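Probable porin (Pseudomonas aeruginosa, PDB 4FT6) probably forms an outer-membrane beta-barrel channel of the OprD family that lets small solutes cross the outer membrane. Local coordinates at residues L72-P76 with D77-S81; L118-P122 with I123-N127; Y310-D313 with F314-G318. All coordinates share one frame; numbering follows the deposited sequence.

How the interactions relate
The three contacts are local turns of one OprD-family barrel protein, two at strand ends of the wall and one in a separate small hairpin, in series along the chain. Interaction 1 follows strand 58-71 in the long loop before strand 95-107, and interaction 3 ends strand 304-313 at the short turn to strand 322-334; their centres lie about 36 Å apart. Interaction 2 is the hairpin of strands 117-121 and 124-125, about 7 Å from the chain centre and about 28 and 30 Å, centre to centre, from interactions 1 and 3. None touches another. Detergent chains lie on interactions 1 and 3, consistent with a lipid-facing wall, whereas interaction 2 probably belongs to the loop folded into the lumen, where porins narrow their channel.

Interaction 1: L72-P76 with D77-S81; sequences LDSSP and DRAGS. With C8E ((hydroxyethyloxy)tri(ethyloxy)octane), chain C.
A beta turn at the start of the long loop after strand 58-71 carries this contact, running from Ser-75 to Arg-78. Its evidence is the i+3 to i bond from Arg-78 N to Ser-75 O (2.9 Å), with the Pro-76 and Asp-77 backbones in the helical region. Across the same corner Ser-75 OG donates to Asp-77 OD1 at 2.6 Å, meeting that oxygen nearly along its C-O axis. Just before the turn, Leu-72 and Asp-73 together face Trp-41 of strand 37-50 in a classic beta bulge. The Arg-78 side chain, extended from CG to NE, runs back beneath residues 74 and 75 towards Asp-73, whose CG lies opposite its backbone N (chi1 -170°) and sends the carboxylate towards the guanidinium. One guanidinium face lies against the backbone, with Ser-75 N 3.6 Å above the plane and over its centre. Ser-74 OG turns to another partner, Glu-40. Beside the salt bridge of Asp-73 with Arg-78, C3 of a detergent chain comes to 3.7 Å from Asp-73 OD1, consistent with a place near the lipid boundary. Arg-78 grips that single oxygen end-on: NH1 at 3.2 Å and NH2 at 3.3 Å both reach Asp-73 OD1, which stays 5° from the guanidinium plane.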
loop_
_atom_site.group_PDB
_atom_site.type_symbol
_atom_site.label_atom_id
_atom_site.label_comp_id
_atom_site.label_asym_id
_atom_site.label_seq_id
_atom_site.Cartn_x
_atom_site.Cartn_y
_atom_site.Cartn_z
ATOM N N LEU A 72 -20.666 9.707 6.409
ATOM C CA LEU A 72 -22.030 9.361 6.023
ATOM C C LEU A 72 -22.762 8.698 7.199
ATOM O O LEU A 72 -23.949 8.947 7.439
ATOM C CB LEU A 72 -22.028 8.441 4.791
ATOM C CG LEU A 72 -21.418 9.076 3.535
ATOM C CD1 LEU A 72 -21.491 8.139 2.330
ATOM C CD2 LEU A 72 -22.120 10.405 3.259
ATOM N N ASP A 73 -22.044 7.867 7.944
ATOM C CA ASP A 73 -22.620 7.222 9.121
ATOM C C ASP A 73 -21.535 6.794 10.106
ATOM O O ASP A 73 -20.556 6.139 9.729
ATOM C CB ASP A 73 -23.471 6.015 8.708
ATOM C CG ASP A 73 -24.286 5.443 9.864
ATOM O OD1 ASP A 73 -23.799 4.507 10.534
ATOM O OD2 ASP A 73 -25.420 5.918 10.098
ATOM N N SER A 74 -21.710 7.186 11.365
ATOM C CA SER A 74 -20.782 6.826 12.432
ATOM C C SER A 74 -21.383 7.124 13.798
ATOM O O SER A 74 -22.228 8.012 13.941
ATOM C CB SER A 74 -19.453 7.576 12.287
ATOM O OG SER A 74 -18.536 7.190 13.299
ATOM N N SER A 75 -20.931 6.371 14.794
ATOM C CA SER A 75 -21.314 6.572 16.183
ATOM C C SER A 75 -20.029 6.387 16.982
ATOM O O SER A 75 -19.220 5.523 16.636
ATOM C CB SER A 75 -22.379 5.550 16.590
ATOM O OG SER A 75 -22.860 5.806 17.897
ATOM N N PRO A 76 -19.816 7.211 18.027
ATOM C CA PRO A 76 -18.518 7.205 18.725
ATOM C C PRO A 76 -18.111 5.820 19.248
ATOM O O PRO A 76 -16.917 5.509 19.274
ATOM C CB PRO A 76 -18.730 8.193 19.886
ATOM C CG PRO A 76 -19.848 9.106 19.405
ATOM C CD PRO A 76 -20.760 8.182 18.622
ATOM N N ASP A 77 -19.086 4.991 19.625
ATOM C CA ASP A 77 -18.799 3.646 20.132
ATOM C C ASP A 77 -18.155 2.724 19.089
ATOM O O ASP A 77 -17.693 1.629 19.414
ATOM C CB ASP A 77 -20.064 2.989 20.695
ATOM C CG ASP A 77 -21.187 2.907 19.670
ATOM O OD1 ASP A 77 -21.511 3.945 19.060
ATOM O OD2 ASP A 77 -21.750 1.808 19.472
ATOM N N ARG A 78 -18.092 3.172 17.842
ATOM C CA ARG A 78 -17.620 2.306 16.776
ATOM C C ARG A 78 -16.838 3.029 15.689
ATOM O O ARG A 78 -16.992 2.689 14.521
ATOM C CB ARG A 78 -18.821 1.580 16.148
ATOM C CG ARG A 78 -19.931 2.504 15.683
ATOM C CD ARG A 78 -21.128 1.755 15.126
ATOM N NE ARG A 78 -22.262 2.671 14.953
ATOM C CZ ARG A 78 -22.631 3.218 13.796
ATOM N NH1 ARG A 78 -21.979 2.924 12.681
ATOM N NH2 ARG A 78 -23.662 4.054 13.755
ATOM N N ALA A 79 -15.975 3.976 16.070
ATOM C CA ALA A 79 -15.455 4.976 15.120
ATOM C C ALA A 79 -13.983 4.901 14.633
ATOM O O ALA A 79 -13.589 5.667 13.749
ATOM C CB ALA A 79 -15.780 6.406 15.629
ATOM N N GLY A 80 -13.161 4.018 15.176
ATOM C CA GLY A 80 -11.763 4.033 14.764
ATOM C C GLY A 80 -11.429 3.323 13.456
ATOM O O GLY A 80 -10.333 2.792 13.306
ATOM N N SER A 81 -12.352 3.324 12.502
ATOM C CA SER A 81 -12.216 2.453 11.329
ATOM C C SER A 81 -11.086 2.826 10.380
ATOM O O SER A 81 -10.650 1.992 9.580
ATOM C CB SER A 81 -13.518 2.418 10.537
ATOM O OG SER A 81 -13.589 3.528 9.666
HETATM C C3 C8E C . -26.263 2.357 8.732
HETATM C C4 C8E C . -26.344 2.807 7.279
HETATM C C5 C8E C . -25.066 2.448 6.530
HETATM C C6 C8E C . -25.371 1.664 5.258
HETATM C C7 C8E C . -24.243 1.746 4.235
HETATM C C8 C8E C . -24.474 0.765 3.089
HETATM O O9 C8E C . -24.074 1.328 1.855
HETATM C C10 C8E C . -22.790 0.909 1.440
HETATM C C11 C8E C . -22.610 1.169 -0.055
HETATM O O12 C8E C . -21.320 0.790 -0.484
HETATM C C13 C8E C . -21.364 -0.009 -1.644
#

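Interaction 2: L118-P122 with I123-N127; sequences LPELP and ILLRN
Arg-126 folds back over residues 118-120 of a tight beta hairpin, its bent side chain meeting Pro-119, Leu-118 and Glu-120 in turn. CB and CG pass beside the carbonyl of Pro-119, CG lying 3.2 Å from Pro-119 O. CG stands between the backbone N and the carbonyl carbon (chi1 70°), and the further bends at chi2 and chi3 swing the tip along Leu-118 towards Glu-120. CD and then NH1 meet Leu-118 CD2, the latter at 3.9 Å; that methyl sits at the guanidinium edge, near its plane. NH2 ends under the Glu-120 carboxylate, 3.9 Å from Glu-120 OE2. The two flat groups are stacked, with planes 16° apart and Glu-120 CD 3.8 Å above the guanidinium, offset towards its rim. No N-H points at the oxygen, so this long salt bridge rests on charge alone.

The backbone supplies the firmer evidence for the hairpin. Arg-126 N donates to Pro-119 O at 2.9 Å, and Leu-121 N to Leu-124 O at 2.9 Å, while a type I turn from Leu-121 to Leu-124 reverses the chain. On one face of the ladder Leu-125 CD2 packs on Glu-120 CA (3.8 Å). On the other, Leu-124 CD2 meets Pro-119 CG at 3.8 Å and Leu-121 CB faces Leu-124 CB.

The hairpin's place fits the inward-folded third loop that constricts the channel in porins of this kind. Its turn end is pressed against the barrel wall: Leu-121 and Pro-122 pack on Trp-202 of strand 197-206, and Ile-123 on Phe-183 and Tyr-214 of strands 183-192 and 210-223. Along its flank, Leu-125 bonds through its backbone to Ser-286 of the loop between strands 264-274 and 304-313.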
loop_
_atom_site.group_PDB
_atom_site.type_symbol
_atom_site.label_atom_id
_atom_site.label_comp_id
_atom_site.label_asym_id
_atom_site.label_seq_id
_atom_site.Cartn_x
_atom_site.Cartn_y
_atom_site.Cartn_z
ATOM N N LEU A 118 2.649 10.809 -3.974
ATOM C CA LEU A 118 2.057 9.478 -3.788
ATOM C C LEU A 118 3.071 8.383 -4.151
ATOM O O LEU A 118 2.910 7.696 -5.169
ATOM C CB LEU A 118 0.798 9.329 -4.652
ATOM C CG LEU A 118 -0.432 10.140 -4.219
ATOM C CD1 LEU A 118 -1.415 10.261 -5.387
ATOM C CD2 LEU A 118 -1.115 9.509 -2.974
ATOM N N PRO A 119 4.120 8.211 -3.322
ATOM C CA PRO A 119 5.171 7.241 -3.693
ATOM C C PRO A 119 4.707 5.795 -3.630
ATOM O O PRO A 119 4.068 5.388 -2.649
ATOM C CB PRO A 119 6.258 7.447 -2.617
ATOM C CG PRO A 119 5.515 8.012 -1.423
ATOM C CD PRO A 119 4.400 8.871 -2.031
ATOM N N GLU A 120 5.051 5.014 -4.648
ATOM C CA GLU A 120 4.810 3.576 -4.594
ATOM C C GLU A 120 6.133 2.832 -4.732
ATOM O O GLU A 120 6.479 2.330 -5.796
ATOM C CB GLU A 120 3.779 3.152 -5.649
ATOM C CG GLU A 120 2.352 3.513 -5.294
ATOM C CD GLU A 120 1.364 3.180 -6.399
ATOM O OE1 GLU A 120 0.991 4.084 -7.174
ATOM O OE2 GLU A 120 0.952 2.009 -6.493
ATOM N N LEU A 121 6.872 2.776 -3.634
ATOM C CA LEU A 121 8.242 2.277 -3.637
ATOM C C LEU A 121 8.349 1.060 -2.723
ATOM O O LEU A 121 7.688 1.016 -1.681
ATOM C CB LEU A 121 9.181 3.386 -3.136
ATOM C CG LEU A 121 9.862 4.331 -4.128
ATOM C CD1 LEU A 121 9.055 4.514 -5.401
ATOM C CD2 LEU A 121 10.134 5.677 -3.464
ATOM N N PRO A 122 9.204 0.081 -3.089
ATOM C CA PRO A 122 9.307 -1.176 -2.331
ATOM C C PRO A 122 9.742 -0.878 -0.908
ATOM O O PRO A 122 9.470 -1.628 0.035
ATOM C CB PRO A 122 10.428 -1.947 -3.072
ATOM C CG PRO A 122 10.603 -1.241 -4.409
ATOM C CD PRO A 122 10.273 0.190 -4.104
ATOM N N ILE A 123 10.423 0.251 -0.783
ATOM C CA ILE A 123 10.998 0.715 0.459
ATOM C C ILE A 123 10.064 1.747 1.129
ATOM O O ILE A 123 10.266 2.161 2.277
ATOM C CB ILE A 123 12.414 1.298 0.163
ATOM C CG1 ILE A 123 13.379 0.859 1.244
ATOM C CG2 ILE A 123 12.413 2.837 -0.116
ATOM C CD1 ILE A 123 13.533 -0.622 1.257
ATOM N N LEU A 124 9.031 2.156 0.405
ATOM C CA LEU A 124 8.123 3.191 0.897
ATOM C C LEU A 124 6.878 3.158 0.030
ATOM O O LEU A 124 6.795 3.853 -0.995
ATOM C CB LEU A 124 8.759 4.597 0.856
ATOM C CG LEU A 124 7.872 5.717 1.429
ATOM C CD1 LEU A 124 7.826 5.649 2.944
ATOM C CD2 LEU A 124 8.322 7.096 0.989
ATOM N N LEU A 125 5.925 2.329 0.440
ATOM C CA LEU A 125 4.722 2.069 -0.337
ATOM C C LEU A 125 3.560 2.834 0.288
ATOM O O LEU A 125 3.121 2.469 1.397
ATOM C CB LEU A 125 4.412 0.574 -0.280
ATOM C CG LEU A 125 4.039 -0.139 -1.576
ATOM C CD1 LEU A 125 3.253 -1.434 -1.295
ATOM C CD2 LEU A 125 3.263 0.806 -2.461
ATOM N N ARG A 126 3.042 3.867 -0.389
ATOM C CA ARG A 126 1.953 4.657 0.211
ATOM C C ARG A 126 0.683 3.818 0.436
ATOM O O ARG A 126 0.264 3.063 -0.439
ATOM C CB ARG A 126 1.666 5.964 -0.570
ATOM C CG ARG A 126 1.009 5.838 -1.953
ATOM C CD ARG A 126 -0.509 5.796 -1.878
ATOM N NE ARG A 126 -0.983 4.661 -2.663
ATOM C CZ ARG A 126 -1.575 4.774 -3.842
ATOM N NH1 ARG A 126 -1.805 5.975 -4.354
ATOM N NH2 ARG A 126 -1.949 3.693 -4.496
ATOM N N ASN A 127 0.077 3.944 1.611
ATOM C CA ASN A 127 -1.144 3.200 1.893
ATOM C C ASN A 127 -2.380 3.725 1.153
ATOM O O ASN A 127 -2.618 4.929 1.123
ATOM C CB ASN A 127 -1.440 3.234 3.390
ATOM C CG ASN A 127 -2.557 2.283 3.780
ATOM O OD1 ASN A 127 -3.749 2.592 3.630
ATOM N ND2 ASN A 127 -2.176 1.116 4.275
#

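Interaction 3: Y310-D313 with F314-G318; sequences YDYD and FVALG. With C8E ((hydroxyethyloxy)tri(ethyloxy)octane), chain B.
Asp-313 OD1 accepts a hydrogen bond from Val-315 N at 3.3 Å, an Asx turn at the end of barrel strand 304-313 as it enters the short turn towards strand 322-334. The N-H is well directed, although it reaches the oxygen on its anti side, 32° out of the carboxylate plane. With CG of Asp-313 opposite the backbone N (chi1 -170°), the carboxylate leans forward over the next two residues. A type I turn then runs from Val-315 to Gly-318, supported by Gly-318 N donating to Val-315 O at 2.6 Å.

The aromatic side of the contact is a T-shaped pair in which the Tyr-312 edge points into the face of Phe-314. Ring centroids are 4.7 Å apart with planes at 82°, and Tyr-312 CD2 stands over the centre of the phenylalanine ring. At the far end of the tyrosine, the hydroxyl touches the turn: Tyr-312 OH lies 3.5 Å from Ala-316 CB and equally near Leu-317 CD2. Detergent lies along the same surface, its C2 at 3.8 Å from Phe-314 CZ and its C3 at 3.6 Å from Tyr-310 OH. Such aromatics are consistent with the girdle that porins place at the membrane interface. The detergent tail crosses one face of the tyrosine ring, C4 resting 3.5 Å from Tyr-312 CE2.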
loop_
_atom_site.group_PDB
_atom_site.type_symbol
_atom_site.label_atom_id
_atom_site.label_comp_id
_atom_site.label_asym_id
_atom_site.label_seq_id
_atom_site.Cartn_x
_atom_site.Cartn_y
_atom_site.Cartn_z
ATOM N N TYR A 310 -6.137 -18.105 -4.752
ATOM C CA TYR A 310 -6.838 -18.513 -5.953
ATOM C C TYR A 310 -7.490 -17.292 -6.544
ATOM O O TYR A 310 -8.042 -16.472 -5.808
ATOM C CB TYR A 310 -7.907 -19.570 -5.654
ATOM C CG TYR A 310 -8.748 -19.875 -6.870
ATOM C CD1 TYR A 310 -8.274 -20.702 -7.861
ATOM C CD2 TYR A 310 -9.989 -19.296 -7.050
ATOM C CE1 TYR A 310 -9.025 -20.969 -8.992
ATOM C CE2 TYR A 310 -10.744 -19.559 -8.175
ATOM C CZ TYR A 310 -10.258 -20.397 -9.143
ATOM O OH TYR A 310 -11.000 -20.652 -10.273
ATOM N N ASP A 311 -7.434 -17.169 -7.865
ATOM C CA ASP A 311 -8.072 -16.053 -8.556
ATOM C C ASP A 311 -8.899 -16.615 -9.693
ATOM O O ASP A 311 -8.556 -17.654 -10.263
ATOM C CB ASP A 311 -7.021 -15.089 -9.130
ATOM C CG ASP A 311 -6.431 -14.172 -8.082
ATOM O OD1 ASP A 311 -5.499 -14.603 -7.384
ATOM O OD2 ASP A 311 -6.897 -13.021 -7.955
ATOM N N TYR A 312 -9.993 -15.939 -10.023
ATOM C CA TYR A 312 -10.693 -16.247 -11.261
ATOM C C TYR A 312 -11.192 -14.978 -11.911
ATOM O O TYR A 312 -11.734 -14.097 -11.233
ATOM C CB TYR A 312 -11.854 -17.230 -11.059
ATOM C CG TYR A 312 -12.462 -17.709 -12.371
ATOM C CD1 TYR A 312 -11.717 -18.472 -13.264
ATOM C CD2 TYR A 312 -13.774 -17.414 -12.709
ATOM C CE1 TYR A 312 -12.251 -18.914 -14.454
ATOM C CE2 TYR A 312 -14.322 -17.850 -13.902
ATOM C CZ TYR A 312 -13.560 -18.606 -14.774
ATOM O OH TYR A 312 -14.107 -19.061 -15.967
ATOM N N ASP A 313 -11.003 -14.908 -13.228
ATOM C CA ASP A 313 -11.427 -13.772 -14.036
ATOM C C ASP A 313 -12.629 -14.243 -14.839
ATOM O O ASP A 313 -12.484 -15.040 -15.765
ATOM C CB ASP A 313 -10.286 -13.359 -14.971
ATOM C CG ASP A 313 -10.550 -12.052 -15.681
ATOM O OD1 ASP A 313 -11.725 -11.724 -15.927
ATOM O OD2 ASP A 313 -9.571 -11.349 -16.002
ATOM N N PHE A 314 -13.817 -13.762 -14.486
ATOM C CA PHE A 314 -15.045 -14.300 -15.063
ATOM C C PHE A 314 -15.286 -13.919 -16.520
ATOM O O PHE A 314 -16.380 -14.139 -17.034
ATOM C CB PHE A 314 -16.258 -13.930 -14.206
ATOM C CG PHE A 314 -16.445 -14.814 -12.995
ATOM C CD1 PHE A 314 -15.708 -14.602 -11.830
ATOM C CD2 PHE A 314 -17.369 -15.854 -13.022
ATOM C CE1 PHE A 314 -15.887 -15.426 -10.722
ATOM C CE2 PHE A 314 -17.551 -16.672 -11.918
ATOM C CZ PHE A 314 -16.810 -16.461 -10.769
ATOM N N VAL A 315 -14.279 -13.356 -17.186
ATOM C CA VAL A 315 -14.360 -13.170 -18.635
ATOM C C VAL A 315 -14.733 -14.482 -19.341
ATOM O O VAL A 315 -15.697 -14.523 -20.109
ATOM C CB VAL A 315 -13.049 -12.594 -19.234
ATOM C CG1 VAL A 315 -11.831 -13.221 -18.581
ATOM C CG2 VAL A 315 -13.009 -12.812 -20.734
ATOM N N ALA A 316 -13.988 -15.547 -19.047
ATOM C CA ALA A 316 -14.166 -16.841 -19.710
ATOM C C ALA A 316 -15.603 -17.365 -19.700
ATOM O O ALA A 316 -16.041 -17.994 -20.662
ATOM C CB ALA A 316 -13.228 -17.868 -19.112
ATOM N N LEU A 317 -16.329 -17.111 -18.617
ATOM C CA LEU A 317 -17.733 -17.514 -18.536
ATOM C C LEU A 317 -18.651 -16.615 -19.359
ATOM O O LEU A 317 -19.850 -16.877 -19.469
ATOM C CB LEU A 317 -18.208 -17.537 -17.086
ATOM C CG LEU A 317 -17.729 -18.715 -16.243
ATOM C CD1 LEU A 317 -18.819 -19.119 -15.260
ATOM C CD2 LEU A 317 -17.332 -19.885 -17.131
ATOM N N GLY A 318 -18.082 -15.565 -19.944
ATOM C CA GLY A 318 -18.863 -14.561 -20.645
ATOM C C GLY A 318 -19.448 -13.499 -19.724
ATOM O O GLY A 318 -20.594 -13.087 -19.896
HETATM C C1 C8E B . -14.501 -19.740 -8.631
HETATM C C2 C8E B . -15.103 -19.760 -10.035
HETATM C C3 C8E B . -14.521 -20.862 -10.919
HETATM C C4 C8E B . -15.148 -20.870 -12.318
HETATM C C5 C8E B . -14.789 -22.140 -13.083
HETATM C C6 C8E B . -15.499 -22.272 -14.425
HETATM C C7 C8E B . -15.012 -23.490 -15.223
HETATM C C8 C8E B . -13.680 -23.214 -15.915
HETATM O O9 C8E B . -12.954 -24.394 -16.207
HETATM C C10 C8E B . -12.866 -24.612 -17.597
#